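Local coordinates for SidF, inhibitor of growth family, member 3 (PDB 4FYE), which acts as a phosphoinositide phosphatase, probably removing the 3-phosphate of phosphatidylinositol 3,4,5-trisphosphate, at residues T6-E10 with D311-N315; Q360-Q366 with W417-R423; Q382-F387 with K499-R503; D465-A469 with E574-I579; H682-H686 with D723-A728. The protein carries 1 engineered substitution. All blocks are in the same frame, centred on the assembly; numbering follows the deposited sequence.

Contact 1. Residues T6-E10 with D311-N315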
# COMPACT_ATOMS: atom_id res chain seq x y z
N THR A 6 -9.31 -8.48 17.24
CA THR A 6 -9.25 -7.06 17.57
C THR A 6 -8.18 -6.93 18.67
O THR A 6 -8.39 -6.37 19.76
CB THR A 6 -10.63 -6.53 17.98
OG1 THR A 6 -11.10 -7.22 19.14
CG2 THR A 6 -11.61 -6.78 16.84
N GLU A 7 -7.03 -7.49 18.32
CA GLU A 7 -5.88 -7.59 19.18
C GLU A 7 -4.90 -6.49 18.83
O GLU A 7 -4.89 -5.95 17.75
CB GLU A 7 -5.23 -8.97 18.97
CG GLU A 7 -4.13 -9.35 19.95
CD GLU A 7 -4.63 -9.51 21.37
OE1 GLU A 7 -4.51 -8.51 22.13
OE2 GLU A 7 -5.14 -10.62 21.71
N ASN A 8 -4.07 -6.17 19.79
CA ASN A 8 -3.08 -5.15 19.64
C ASN A 8 -2.11 -5.61 18.54
O ASN A 8 -1.74 -6.77 18.50
CB ASN A 8 -2.40 -5.00 20.98
CG ASN A 8 -1.23 -4.09 20.92
OD1 ASN A 8 -1.38 -2.88 21.08
ND2 ASN A 8 -0.07 -4.65 20.67
N ILE A 9 -1.73 -4.70 17.63
CA ILE A 9 -0.89 -5.05 16.50
C ILE A 9 0.43 -5.69 16.97
O ILE A 9 0.82 -6.75 16.47
CB ILE A 9 -0.68 -3.81 15.60
CG1 ILE A 9 -0.97 -4.12 14.12
CG2 ILE A 9 0.59 -2.99 15.91
CD1 ILE A 9 -0.41 -5.38 13.54
N GLU A 10 1.10 -5.08 17.96
CA GLU A 10 2.34 -5.60 18.42
C GLU A 10 2.16 -7.00 18.96
O GLU A 10 3.01 -7.89 18.67
CB GLU A 10 3.02 -4.72 19.49
CG GLU A 10 4.43 -5.21 19.75
CD GLU A 10 5.20 -4.54 20.91
OE1 GLU A 10 6.01 -5.26 21.59
OE2 GLU A 10 5.00 -3.32 21.14
N ASP A 311 -5.89 -0.84 16.84
CA ASP A 311 -4.85 -1.89 16.91
C ASP A 311 -3.56 -1.35 17.52
O ASP A 311 -2.79 -2.10 18.10
CB ASP A 311 -4.39 -2.29 15.49
CG ASP A 311 -5.42 -3.04 14.73
OD1 ASP A 311 -6.53 -3.25 15.33
OD2 ASP A 311 -5.12 -3.40 13.53
N ARG A 312 -3.25 -0.10 17.21
CA ARG A 312 -2.03 0.50 17.68
C ARG A 312 -2.15 0.95 19.13
O ARG A 312 -1.20 1.47 19.66
CB ARG A 312 -1.60 1.64 16.77
CG ARG A 312 -1.05 1.05 15.48
CD ARG A 312 -0.99 1.93 14.24
NE ARG A 312 -0.36 3.23 14.42
CZ ARG A 312 0.94 3.36 14.60
NH1 ARG A 312 1.68 2.26 14.62
NH2 ARG A 312 1.50 4.54 14.72
N MET A 313 -3.29 0.76 19.77
CA MET A 313 -3.34 1.00 21.22
C MET A 313 -3.26 -0.23 22.11
O MET A 313 -3.95 -1.25 21.91
CB MET A 313 -4.55 1.84 21.57
CG MET A 313 -4.42 3.17 20.83
SD MET A 313 -5.64 4.39 21.26
CE MET A 313 -7.00 3.60 20.52
N THR A 314 -2.40 -0.12 23.12
CA THR A 314 -2.29 -1.19 24.10
C THR A 314 -3.50 -1.02 24.94
O THR A 314 -4.15 0.04 24.96
CB THR A 314 -1.00 -1.05 24.94
OG1 THR A 314 -1.09 0.12 25.80
CG2 THR A 314 0.19 -0.81 23.97
N ASN A 315 -3.79 -2.06 25.68
CA ASN A 315 -4.70 -1.95 26.81
C ASN A 315 -4.46 -0.78 27.78
O ASN A 315 -5.42 -0.10 28.12
CB ASN A 315 -4.82 -3.29 27.53
CG ASN A 315 -5.58 -4.33 26.69
OD1 ASN A 315 -5.66 -4.23 25.45
ND2 ASN A 315 -6.13 -5.32 27.35
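D311, N8 and I9 carry most of this contact, which illustrates how the end of one helix can serve the beginning of another. D311 closes helix 284-311, and its carbonyl has no further turn of that helix to bond to. It meets instead the first backbone NH of helix 9-16: I9 N donates to D311 O at 2.8 Å, with an almost straight N-H...O angle of 171°. The same carbonyl oxygen lies 3.4 Å from N8 CA in a CA-H...O contact, so two successive residues close round it. N8 is the N-cap residue of its helix and, with D311, forms the closest CA pair, 4.6 Å apart. The arrangement is thus a helix C-terminus joined to a helix N-terminus, with a third helix starting close by, since T314 is the N-cap of helix 315-320 and its hydroxyl caps D317 N. I9 points its CA-to-CB bond toward the 311-315 segment, its CB 4.0 Å from D311 CB and its CG2 4.4 Å from R312 CG; the side chain also touches R248 and I250 of strand 247-254. The D311 carboxylate turns to that strand as well, in a salt bridge with R248, while R312 pairs with D639 and D265. R339 of helix 335-349 binds both T6 O and M313 O.

Contact 2. Residues Q360-Q366 with W417-R423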
# COMPACT_ATOMS: atom_id res chain seq x y z
N GLN A 360 0.10 8.37 -4.42
CA GLN A 360 -0.20 7.61 -5.63
C GLN A 360 0.97 7.74 -6.60
O GLN A 360 1.71 8.75 -6.59
CB GLN A 360 -1.45 8.21 -6.26
CG GLN A 360 -2.06 7.44 -7.39
CD GLN A 360 -3.25 8.19 -8.00
OE1 GLN A 360 -3.15 9.39 -8.37
NE2 GLN A 360 -4.38 7.49 -8.13
N VAL A 361 1.09 6.76 -7.49
CA VAL A 361 2.28 6.59 -8.29
C VAL A 361 2.01 6.16 -9.79
O VAL A 361 2.89 5.85 -10.54
CB VAL A 361 3.19 5.68 -7.43
CG1 VAL A 361 3.39 4.33 -8.02
CG2 VAL A 361 4.42 6.41 -6.93
N VAL A 362 0.75 6.18 -10.17
CA VAL A 362 0.17 6.18 -11.55
C VAL A 362 0.62 7.40 -12.39
O VAL A 362 1.15 8.34 -11.88
CB VAL A 362 -1.35 6.22 -11.26
CG1 VAL A 362 -2.10 7.33 -11.96
CG2 VAL A 362 -2.02 4.84 -11.20
N THR A 363 0.51 7.38 -13.72
CA THR A 363 0.72 8.62 -14.45
C THR A 363 -0.63 9.14 -15.01
O THR A 363 -1.11 8.76 -16.10
CB THR A 363 2.05 8.75 -15.29
OG1 THR A 363 1.94 9.68 -16.41
CG2 THR A 363 2.58 7.53 -15.72
N ALA A 364 -1.25 9.97 -14.18
CA ALA A 364 -2.57 10.50 -14.39
C ALA A 364 -2.73 11.10 -15.75
O ALA A 364 -3.84 11.04 -16.31
CB ALA A 364 -2.83 11.55 -13.36
N GLY A 365 -1.68 11.70 -16.31
CA GLY A 365 -1.87 12.34 -17.65
C GLY A 365 -1.71 11.51 -18.91
O GLY A 365 -1.88 12.02 -19.98
N GLN A 366 -1.31 10.25 -18.78
CA GLN A 366 -0.87 9.39 -19.89
C GLN A 366 -1.92 9.25 -20.97
O GLN A 366 -3.07 9.09 -20.68
CB GLN A 366 -0.60 8.01 -19.37
CG GLN A 366 0.35 7.20 -20.20
CD GLN A 366 0.69 5.89 -19.57
OE1 GLN A 366 0.67 4.87 -20.25
NE2 GLN A 366 1.06 5.91 -18.28
N TRP A 417 2.56 11.39 -8.23
CA TRP A 417 3.72 11.67 -9.07
C TRP A 417 4.14 10.38 -9.67
O TRP A 417 4.52 9.44 -8.93
CB TRP A 417 4.89 12.15 -8.26
CG TRP A 417 4.86 13.57 -7.77
CD1 TRP A 417 5.02 14.74 -8.53
CD2 TRP A 417 4.79 14.01 -6.38
NE1 TRP A 417 4.98 15.85 -7.72
CE2 TRP A 417 4.87 15.48 -6.42
CE3 TRP A 417 4.68 13.38 -5.18
CZ2 TRP A 417 4.82 16.25 -5.28
CZ3 TRP A 417 4.62 14.16 -4.02
CH2 TRP A 417 4.67 15.56 -4.06
N GLY A 418 4.17 10.37 -11.01
CA GLY A 418 4.30 9.14 -11.78
C GLY A 418 5.66 8.49 -11.69
O GLY A 418 6.67 9.15 -11.33
N VAL A 419 5.73 7.21 -12.09
CA VAL A 419 6.97 6.52 -12.02
C VAL A 419 7.33 5.76 -13.34
O VAL A 419 8.46 5.32 -13.55
CB VAL A 419 6.77 5.68 -10.73
CG1 VAL A 419 6.45 4.28 -10.98
CG2 VAL A 419 7.65 6.05 -9.55
N ASN A 420 6.36 5.59 -14.23
CA ASN A 420 6.63 4.78 -15.43
C ASN A 420 7.27 5.68 -16.51
O ASN A 420 7.74 6.77 -16.24
CB ASN A 420 5.36 4.12 -15.95
CG ASN A 420 4.39 5.15 -16.51
OD1 ASN A 420 3.23 4.84 -16.86
ND2 ASN A 420 4.84 6.39 -16.60
N TRP A 421 7.35 5.20 -17.74
CA TRP A 421 8.12 5.89 -18.76
C TRP A 421 7.43 7.20 -19.13
O TRP A 421 8.03 8.10 -19.69
CB TRP A 421 8.29 4.97 -19.93
CG TRP A 421 9.21 5.51 -21.02
CD1 TRP A 421 10.61 5.47 -21.08
CD2 TRP A 421 8.81 6.23 -22.22
NE1 TRP A 421 11.08 6.10 -22.21
CE2 TRP A 421 10.05 6.53 -22.96
CE3 TRP A 421 7.59 6.61 -22.77
CZ2 TRP A 421 10.03 7.20 -24.17
CZ3 TRP A 421 7.59 7.28 -24.01
CH2 TRP A 421 8.78 7.57 -24.68
N PHE A 422 6.16 7.34 -18.82
CA PHE A 422 5.43 8.53 -19.17
C PHE A 422 5.42 9.58 -18.09
O PHE A 422 4.83 10.59 -18.29
CB PHE A 422 4.02 8.20 -19.70
CG PHE A 422 4.01 7.18 -20.87
CD1 PHE A 422 4.07 7.61 -22.20
CD2 PHE A 422 3.89 5.79 -20.63
CE1 PHE A 422 4.06 6.68 -23.27
CE2 PHE A 422 3.85 4.87 -21.68
CZ PHE A 422 3.95 5.31 -23.00
N ARG A 423 6.17 9.39 -17.00
CA ARG A 423 6.03 10.23 -15.79
C ARG A 423 6.23 11.74 -16.03
O ARG A 423 5.68 12.57 -15.32
CB ARG A 423 6.97 9.71 -14.64
CG ARG A 423 8.43 10.22 -14.71
CD ARG A 423 9.43 9.46 -13.83
NE ARG A 423 9.72 8.42 -14.74
CZ ARG A 423 10.82 8.21 -15.43
NH1 ARG A 423 12.01 8.86 -15.28
NH2 ARG A 423 10.68 7.21 -16.25
O HOH W 1 3.54 5.82 -13.19
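Two loops leave the C-terminal ends of neighbouring parallel strands, 353-360 and 402-416, of a mixed sheet and each makes a type I turn, T363 to Q366 and N420 to R423. Strand-like pairing lasts one more bond, W417 N to Q360 O at 3.2 Å. Beyond it a water replaces direct hydrogen bonding, donating to V361 O at 2.7 Å and accepting from V419 N at 2.8 Å, although T363 CA and G418 CA are 4.5 Å apart. The Q360 side chain is satisfied by S416 and Q376 O. G418 CA makes a CA-H...O contact with V362 O at 3.3 Å. The V362 side chain lies about 5 Å from a phosphate ion, consistent with a pocket, though probably from the crystallisation liquor. Q366 NE2 gives N420 OD1 a weak hydrogen bond of 2.8 Å, and Q366 CG makes an off-centre CH-pi contact, 4.1 Å from the F422 ring centroid. N420 O takes R423 N at 3.1 Å, closing the turn, and R423 NE and R423 NH2, each at 3.0 Å.

Contact 3. Residues Q382-F387 with K499-R503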
# COMPACT_ATOMS: atom_id res chain seq x y z
N GLN A 382 -10.99 13.49 -5.52
CA GLN A 382 -12.23 14.21 -5.25
C GLN A 382 -12.99 13.60 -4.05
O GLN A 382 -13.49 14.34 -3.16
CB GLN A 382 -13.06 14.20 -6.54
CG GLN A 382 -14.53 14.50 -6.42
CD GLN A 382 -15.22 14.70 -7.77
OE1 GLN A 382 -16.17 15.49 -7.87
NE2 GLN A 382 -14.73 14.00 -8.82
N MET A 383 -13.06 12.27 -3.99
CA MET A 383 -13.73 11.60 -2.86
C MET A 383 -12.95 11.74 -1.51
O MET A 383 -13.54 11.97 -0.46
CB MET A 383 -14.12 10.15 -3.22
CG MET A 383 -14.82 9.96 -4.57
SD MET A 383 -16.37 10.89 -4.90
CE MET A 383 -15.85 12.57 -4.83
N MET A 384 -11.62 11.65 -1.55
CA MET A 384 -10.82 11.98 -0.38
C MET A 384 -11.14 13.37 0.13
O MET A 384 -11.32 13.57 1.34
CB MET A 384 -9.30 11.82 -0.64
CG MET A 384 -8.81 10.37 -0.76
SD MET A 384 -7.02 10.29 -1.03
CE MET A 384 -6.59 11.07 0.51
N ASP A 385 -11.19 14.35 -0.78
CA ASP A 385 -11.49 15.75 -0.38
C ASP A 385 -12.97 15.95 0.00
O ASP A 385 -13.29 16.88 0.76
CB ASP A 385 -11.09 16.78 -1.45
CG ASP A 385 -9.67 17.35 -1.26
OD1 ASP A 385 -9.13 17.39 -0.11
OD2 ASP A 385 -9.08 17.77 -2.29
N ALA A 386 -13.85 15.10 -0.53
CA ALA A 386 -15.28 15.09 -0.18
C ALA A 386 -15.45 14.84 1.29
O ALA A 386 -16.25 15.53 1.97
CB ALA A 386 -16.01 13.99 -0.95
N PHE A 387 -14.69 13.85 1.80
CA PHE A 387 -14.75 13.54 3.23
C PHE A 387 -13.89 14.45 4.08
O PHE A 387 -14.15 14.58 5.29
CB PHE A 387 -14.39 12.08 3.52
CG PHE A 387 -15.56 11.10 3.39
CD1 PHE A 387 -16.56 11.02 4.40
CD2 PHE A 387 -15.64 10.23 2.30
CE1 PHE A 387 -17.60 10.08 4.32
CE2 PHE A 387 -16.70 9.29 2.22
CZ PHE A 387 -17.67 9.21 3.24
N LYS A 499 -19.94 20.10 0.43
CA LYS A 499 -19.40 18.72 0.39
C LYS A 499 -20.33 17.65 1.03
O LYS A 499 -20.59 16.60 0.41
CB LYS A 499 -17.99 18.63 0.97
CG LYS A 499 -16.94 19.11 -0.00
CD LYS A 499 -15.62 19.29 0.72
CE LYS A 499 -14.51 19.59 -0.26
NZ LYS A 499 -13.27 19.62 0.54
N GLY A 500 -20.86 17.96 2.23
CA GLY A 500 -21.83 17.07 2.91
C GLY A 500 -23.01 16.74 2.00
O GLY A 500 -23.33 15.55 1.75
N ALA A 501 -23.62 17.80 1.46
CA ALA A 501 -24.71 17.70 0.50
C ALA A 501 -24.31 16.83 -0.72
O ALA A 501 -25.07 15.97 -1.17
CB ALA A 501 -25.17 19.10 0.08
N TYR A 502 -23.09 17.01 -1.22
CA TYR A 502 -22.64 16.19 -2.34
C TYR A 502 -22.54 14.66 -2.03
O TYR A 502 -22.98 13.81 -2.85
CB TYR A 502 -21.32 16.75 -2.85
CG TYR A 502 -20.68 15.97 -3.93
CD1 TYR A 502 -21.23 15.94 -5.23
CD2 TYR A 502 -19.50 15.28 -3.70
CE1 TYR A 502 -20.64 15.22 -6.26
CE2 TYR A 502 -18.88 14.56 -4.72
CZ TYR A 502 -19.45 14.53 -5.99
OH TYR A 502 -18.83 13.79 -6.99
N ARG A 503 -21.97 14.31 -0.89
CA ARG A 503 -21.82 12.89 -0.56
C ARG A 503 -23.18 12.24 -0.45
O ARG A 503 -23.44 11.19 -1.06
CB ARG A 503 -21.11 12.68 0.78
CG ARG A 503 -19.64 13.05 0.80
CD ARG A 503 -19.05 12.73 2.16
NE ARG A 503 -19.38 13.74 3.17
CZ ARG A 503 -20.29 13.56 4.11
NH1 ARG A 503 -20.98 12.40 4.20
NH2 ARG A 503 -20.51 14.55 4.97
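Extended and folded rotamers divide the work here. K499, with chi1 m and all later torsions t, is stretched to full length so that its NZ donates to D385 O at 2.7 Å, close to the C-terminal end of helix 373-387. M383 does the opposite: its m, m, p conformation curls the thioether back until CE lies 3.6 Å from Y502 CE2, at the edge of the ring. Y502 takes chi1 t, which lays its ring between this helix and V532, E536 and I539 of helix 522-583. Both segments are helical, and they cross at -122°, with axes 9.7 Å apart; helix 482-514 belongs to a predicted coiled coil and here meets the body of the domain. A small residue marks the nearest backbone approach, A386 CA to K499 CA at 5.5 Å. R503, m at chi1, t at chi2 and m at chi3, runs past A386, its CG 4.1 Å from A386 CB, and places CD 3.7 Å from the F387 ring centroid, over the face, as a CH-pi contact. The D385 carboxylate turns to R381 and R443.

Contact 4. Residues D465-A469 with E574-I579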
# COMPACT_ATOMS: atom_id res chain seq x y z
N ASP A 465 17.87 22.65 25.40
CA ASP A 465 19.32 22.45 25.56
C ASP A 465 20.00 22.17 24.23
O ASP A 465 21.20 21.90 24.17
CB ASP A 465 19.57 21.29 26.52
CG ASP A 465 18.32 20.92 27.28
OD1 ASP A 465 17.44 20.21 26.68
OD2 ASP A 465 18.20 21.38 28.44
N TYR A 466 19.19 22.28 23.17
CA TYR A 466 19.61 22.03 21.80
C TYR A 466 19.20 23.24 20.95
O TYR A 466 18.06 23.39 20.52
CB TYR A 466 18.94 20.74 21.34
CG TYR A 466 19.08 19.61 22.36
CD1 TYR A 466 18.10 19.37 23.34
CD2 TYR A 466 20.21 18.80 22.36
CE1 TYR A 466 18.22 18.35 24.24
CE2 TYR A 466 20.36 17.76 23.28
CZ TYR A 466 19.36 17.56 24.19
OH TYR A 466 19.48 16.52 24.97
N ASP A 467 20.16 24.13 20.76
CA ASP A 467 19.88 25.42 20.15
C ASP A 467 19.97 25.34 18.64
O ASP A 467 19.55 26.26 17.95
CB ASP A 467 20.85 26.47 20.67
CG ASP A 467 22.19 25.87 21.06
OD1 ASP A 467 22.21 25.18 22.10
OD2 ASP A 467 23.20 26.07 20.33
N LYS A 468 20.52 24.23 18.12
CA LYS A 468 20.65 24.08 16.67
C LYS A 468 19.33 23.66 16.07
O LYS A 468 19.14 23.69 14.86
CB LYS A 468 21.77 23.10 16.28
CG LYS A 468 23.20 23.56 16.53
CD LYS A 468 23.56 24.90 15.87
CE LYS A 468 24.62 25.64 16.67
NZ LYS A 468 24.61 27.12 16.43
N ALA A 469 18.41 23.27 16.95
CA ALA A 469 17.07 22.88 16.56
C ALA A 469 16.23 24.13 16.37
O ALA A 469 15.55 24.28 15.35
CB ALA A 469 16.44 21.96 17.61
N GLU A 574 24.49 20.69 11.36
CA GLU A 574 24.86 21.09 12.74
C GLU A 574 23.87 20.48 13.76
O GLU A 574 24.29 20.03 14.85
CB GLU A 574 24.95 22.63 12.91
CG GLU A 574 26.04 23.37 12.11
CD GLU A 574 25.93 24.89 12.21
OE1 GLU A 574 24.82 25.39 12.50
OE2 GLU A 574 26.95 25.61 12.03
N LEU A 575 22.58 20.43 13.41
CA LEU A 575 21.62 19.75 14.29
C LEU A 575 22.05 18.31 14.51
O LEU A 575 22.07 17.85 15.65
CB LEU A 575 20.19 19.80 13.77
CG LEU A 575 19.06 19.85 14.83
CD1 LEU A 575 17.81 19.18 14.28
CD2 LEU A 575 19.42 19.22 16.15
N LYS A 576 22.43 17.64 13.43
CA LYS A 576 22.87 16.25 13.52
C LYS A 576 24.10 16.19 14.42
O LYS A 576 24.16 15.40 15.37
CB LYS A 576 23.18 15.67 12.12
CG LYS A 576 23.39 14.16 12.04
CD LYS A 576 24.27 13.74 10.86
CE LYS A 576 24.40 12.22 10.76
NZ LYS A 576 23.17 11.56 10.21
N GLU A 577 25.08 17.04 14.13
CA GLU A 577 26.30 17.16 14.93
C GLU A 577 26.07 17.17 16.46
O GLU A 577 26.82 16.52 17.20
CB GLU A 577 27.12 18.37 14.47
CG GLU A 577 28.39 18.00 13.71
CD GLU A 577 28.57 18.75 12.39
OE1 GLU A 577 28.44 18.11 11.33
OE2 GLU A 577 28.83 19.97 12.39
N GLN A 578 25.04 17.87 16.93
CA GLN A 578 24.82 17.94 18.38
C GLN A 578 23.94 16.81 18.92
O GLN A 578 24.06 16.40 20.07
CB GLN A 578 24.32 19.33 18.83
CG GLN A 578 22.82 19.57 18.90
CD GLN A 578 22.45 20.87 19.63
OE1 GLN A 578 21.37 21.44 19.43
NE2 GLN A 578 23.36 21.35 20.49
N ILE A 579 23.10 16.28 18.05
CA ILE A 579 22.05 15.34 18.40
C ILE A 579 22.60 13.93 18.49
O ILE A 579 22.35 13.18 19.43
CB ILE A 579 20.89 15.56 17.36
CG1 ILE A 579 19.85 16.53 17.96
CG2 ILE A 579 20.26 14.31 16.75
CD1 ILE A 579 19.74 16.47 19.47
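The weakly bonded start of helix 467-476 docks on the flank of the long helix 522-583, a helix-to-helix contact in which the polar interaction serves a helix beginning. NH groups at a helix start commonly lack acceptors of their own, and Q578 supplies one from across the gap: K468 N donates to Q578 OE1 at 3.2 Å, with an angle of 159°. D467 N is as near to the same oxygen but points wrongly for a bond. Q578 is heavily covered by the other segment, its OE1 also lying 3.2 Å from Y466 CB. The apolar pairs flank this bond: Y466 CD2 meets I579 CD1 at 3.7 Å, and A469 CB lies 4.3 Å from L575 CD2; F599 of helix 590-614 touches both A469 and L575. K468, with the largest covered area, gains van der Waals cover, K468 O 3.8 Å from L575 CG and K468 CD 3.6 Å from E574 OE1. Charge contributes more loosely, K468 NZ standing 4.3 Å from E574 OE1, beyond a salt bridge.

Contact 5. Residues H682-H686 with D723-A728; sequences HRRTH and DKANFA
H686 adopts a left-handed backbone conformation, phi/psi 67/20, its CA-to-CB bond directed toward 723-728. With chi1 -39° and chi2 100°, its ring edge meets a row of carbonyls: H686 NE2 donates to F727 O at 2.7 Å, and H686 CD2 lies 3.1 Å from A728 O. H682 (-51/129) leaves helix 678-681, R683 and R684 are extended (-90/109 and -67/143), and T685 bends at -118/-13. The closest CA pair is R684 with A725, 4.6 Å apart, and there R684 N donates to A725 O at 2.8 Å. The partner segment is an Asx turn leading into a 3-10 segment, K724 to N726 (-71/-21, -74/-11, -71/-17): D723 OD1 accepts from A725 N at 3.1 Å and D723 O from N726 N at 2.9 Å, before F727 (-142/141) and A728 (-59/-37). Two interhelical loops are so joined by H686, the R684 backbone and the R683 guanidinium. R683, m, m, p with chi4 -156°, forks onto N726 OD1, NH1 at 2.9 Å and NH2 at 3.1 Å, while its NE bonds to D681 O. R684 (chi1 to chi4 -86°, 116°, -90°, -139°) folds back so that its NH2 reaches H682 O at 2.7 Å; its NH1 makes a salt bridge to D697.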
# COMPACT_ATOMS: atom_id res chain seq x y z
N HIS A 682 22.15 5.69 -2.85
CA HIS A 682 23.12 4.65 -3.23
C HIS A 682 22.79 4.06 -4.60
O HIS A 682 21.64 3.69 -4.87
CB HIS A 682 23.34 3.53 -2.18
CG HIS A 682 24.46 2.57 -2.56
ND1 HIS A 682 24.25 1.46 -3.36
CD2 HIS A 682 25.84 2.64 -2.35
CE1 HIS A 682 25.42 0.85 -3.59
NE2 HIS A 682 26.40 1.56 -2.97
N ARG A 683 23.79 4.03 -5.47
CA ARG A 683 23.65 3.55 -6.82
C ARG A 683 23.94 2.03 -6.85
O ARG A 683 25.10 1.62 -6.72
CB ARG A 683 24.63 4.33 -7.78
CG ARG A 683 24.34 5.85 -7.97
CD ARG A 683 22.89 6.17 -8.44
NE ARG A 683 21.81 5.98 -7.42
CZ ARG A 683 20.51 5.76 -7.73
NH1 ARG A 683 20.09 5.67 -9.02
NH2 ARG A 683 19.57 5.62 -6.78
N ARG A 684 22.92 1.20 -7.06
CA ARG A 684 23.16 -0.26 -7.04
C ARG A 684 24.01 -0.67 -8.22
O ARG A 684 23.88 -0.09 -9.31
CB ARG A 684 21.85 -1.07 -7.00
CG ARG A 684 21.32 -1.28 -5.60
CD ARG A 684 19.96 -0.63 -5.33
NE ARG A 684 20.05 0.73 -4.83
CZ ARG A 684 19.32 1.30 -3.85
NH1 ARG A 684 18.41 0.66 -3.15
NH2 ARG A 684 19.56 2.58 -3.54
N THR A 685 24.91 -1.62 -8.01
CA THR A 685 25.86 -2.03 -9.07
C THR A 685 25.73 -3.47 -9.51
O THR A 685 26.30 -3.79 -10.52
CB THR A 685 27.33 -1.81 -8.66
OG1 THR A 685 27.57 -2.52 -7.45
CG2 THR A 685 27.61 -0.33 -8.41
N HIS A 686 25.00 -4.33 -8.79
CA HIS A 686 24.69 -5.69 -9.30
C HIS A 686 25.91 -6.59 -9.44
O HIS A 686 25.89 -7.59 -10.16
CB HIS A 686 23.93 -5.63 -10.65
CG HIS A 686 22.91 -4.51 -10.69
ND1 HIS A 686 23.14 -3.32 -11.31
CD2 HIS A 686 21.64 -4.41 -10.11
CE1 HIS A 686 22.06 -2.53 -11.16
NE2 HIS A 686 21.16 -3.19 -10.40
N ASP A 723 15.63 3.29 -14.39
CA ASP A 723 17.06 3.41 -14.21
C ASP A 723 17.64 2.26 -13.30
O ASP A 723 17.25 2.12 -12.11
CB ASP A 723 17.37 4.79 -13.64
CG ASP A 723 18.83 4.95 -13.32
OD1 ASP A 723 19.55 3.92 -13.35
OD2 ASP A 723 19.25 6.08 -13.00
N LYS A 724 18.54 1.44 -13.87
CA LYS A 724 18.79 0.09 -13.31
C LYS A 724 19.52 0.25 -11.95
O LYS A 724 19.47 -0.59 -11.08
CB LYS A 724 19.58 -0.81 -14.27
CG LYS A 724 20.96 -0.25 -14.52
CD LYS A 724 21.84 -1.21 -15.31
CE LYS A 724 23.29 -0.69 -15.22
NZ LYS A 724 24.34 -1.41 -15.98
N ALA A 725 20.15 1.39 -11.75
CA ALA A 725 20.88 1.62 -10.53
C ALA A 725 19.97 1.87 -9.31
O ALA A 725 20.46 1.84 -8.17
CB ALA A 725 21.83 2.76 -10.77
N ASN A 726 18.66 2.08 -9.57
CA ASN A 726 17.61 2.16 -8.53
C ASN A 726 17.23 0.89 -7.81
O ASN A 726 16.61 1.00 -6.74
CB ASN A 726 16.32 2.79 -9.05
CG ASN A 726 16.47 4.28 -9.35
OD1 ASN A 726 17.34 4.92 -8.77
ND2 ASN A 726 15.63 4.83 -10.25
N PHE A 727 17.59 -0.30 -8.35
CA PHE A 727 17.18 -1.55 -7.74
C PHE A 727 18.25 -2.64 -7.81
O PHE A 727 18.96 -2.79 -8.81
CB PHE A 727 15.88 -2.02 -8.41
CG PHE A 727 14.71 -1.11 -8.15
CD1 PHE A 727 13.98 -1.22 -6.99
CD2 PHE A 727 14.33 -0.14 -9.09
CE1 PHE A 727 12.90 -0.36 -6.76
CE2 PHE A 727 13.25 0.68 -8.89
CZ PHE A 727 12.55 0.59 -7.69
N ALA A 728 18.37 -3.39 -6.73
CA ALA A 728 19.26 -4.54 -6.64
C ALA A 728 18.92 -5.57 -7.71
O ALA A 728 19.80 -6.18 -8.32
CB ALA A 728 19.17 -5.16 -5.28

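In the fold
Contact 2 lies nearest a candidate active site: V362 is about 5 Å from a bound phosphate ion, probably from the crystallisation liquor, and the loop between G645 and R652 fits a CX5R phosphatase P-loop whose cysteine position holds serine in this chain, probably the engineered substitution. Contact 5, about 7 Å from contact 2 by nearest atoms, meets helix 652-668 at R655 and K659. Contact 3, about 8 Å from contact 2 by nearest atoms, uses the far end of helix 373-387, whose start touches V362. Helix 522-583 packs against Q382 and Y502 of contact 3 and carries 574-579 of contact 4, the two centres 43 Å apart. Contact 1 is remote, its centre 36 Å from that of contact 2.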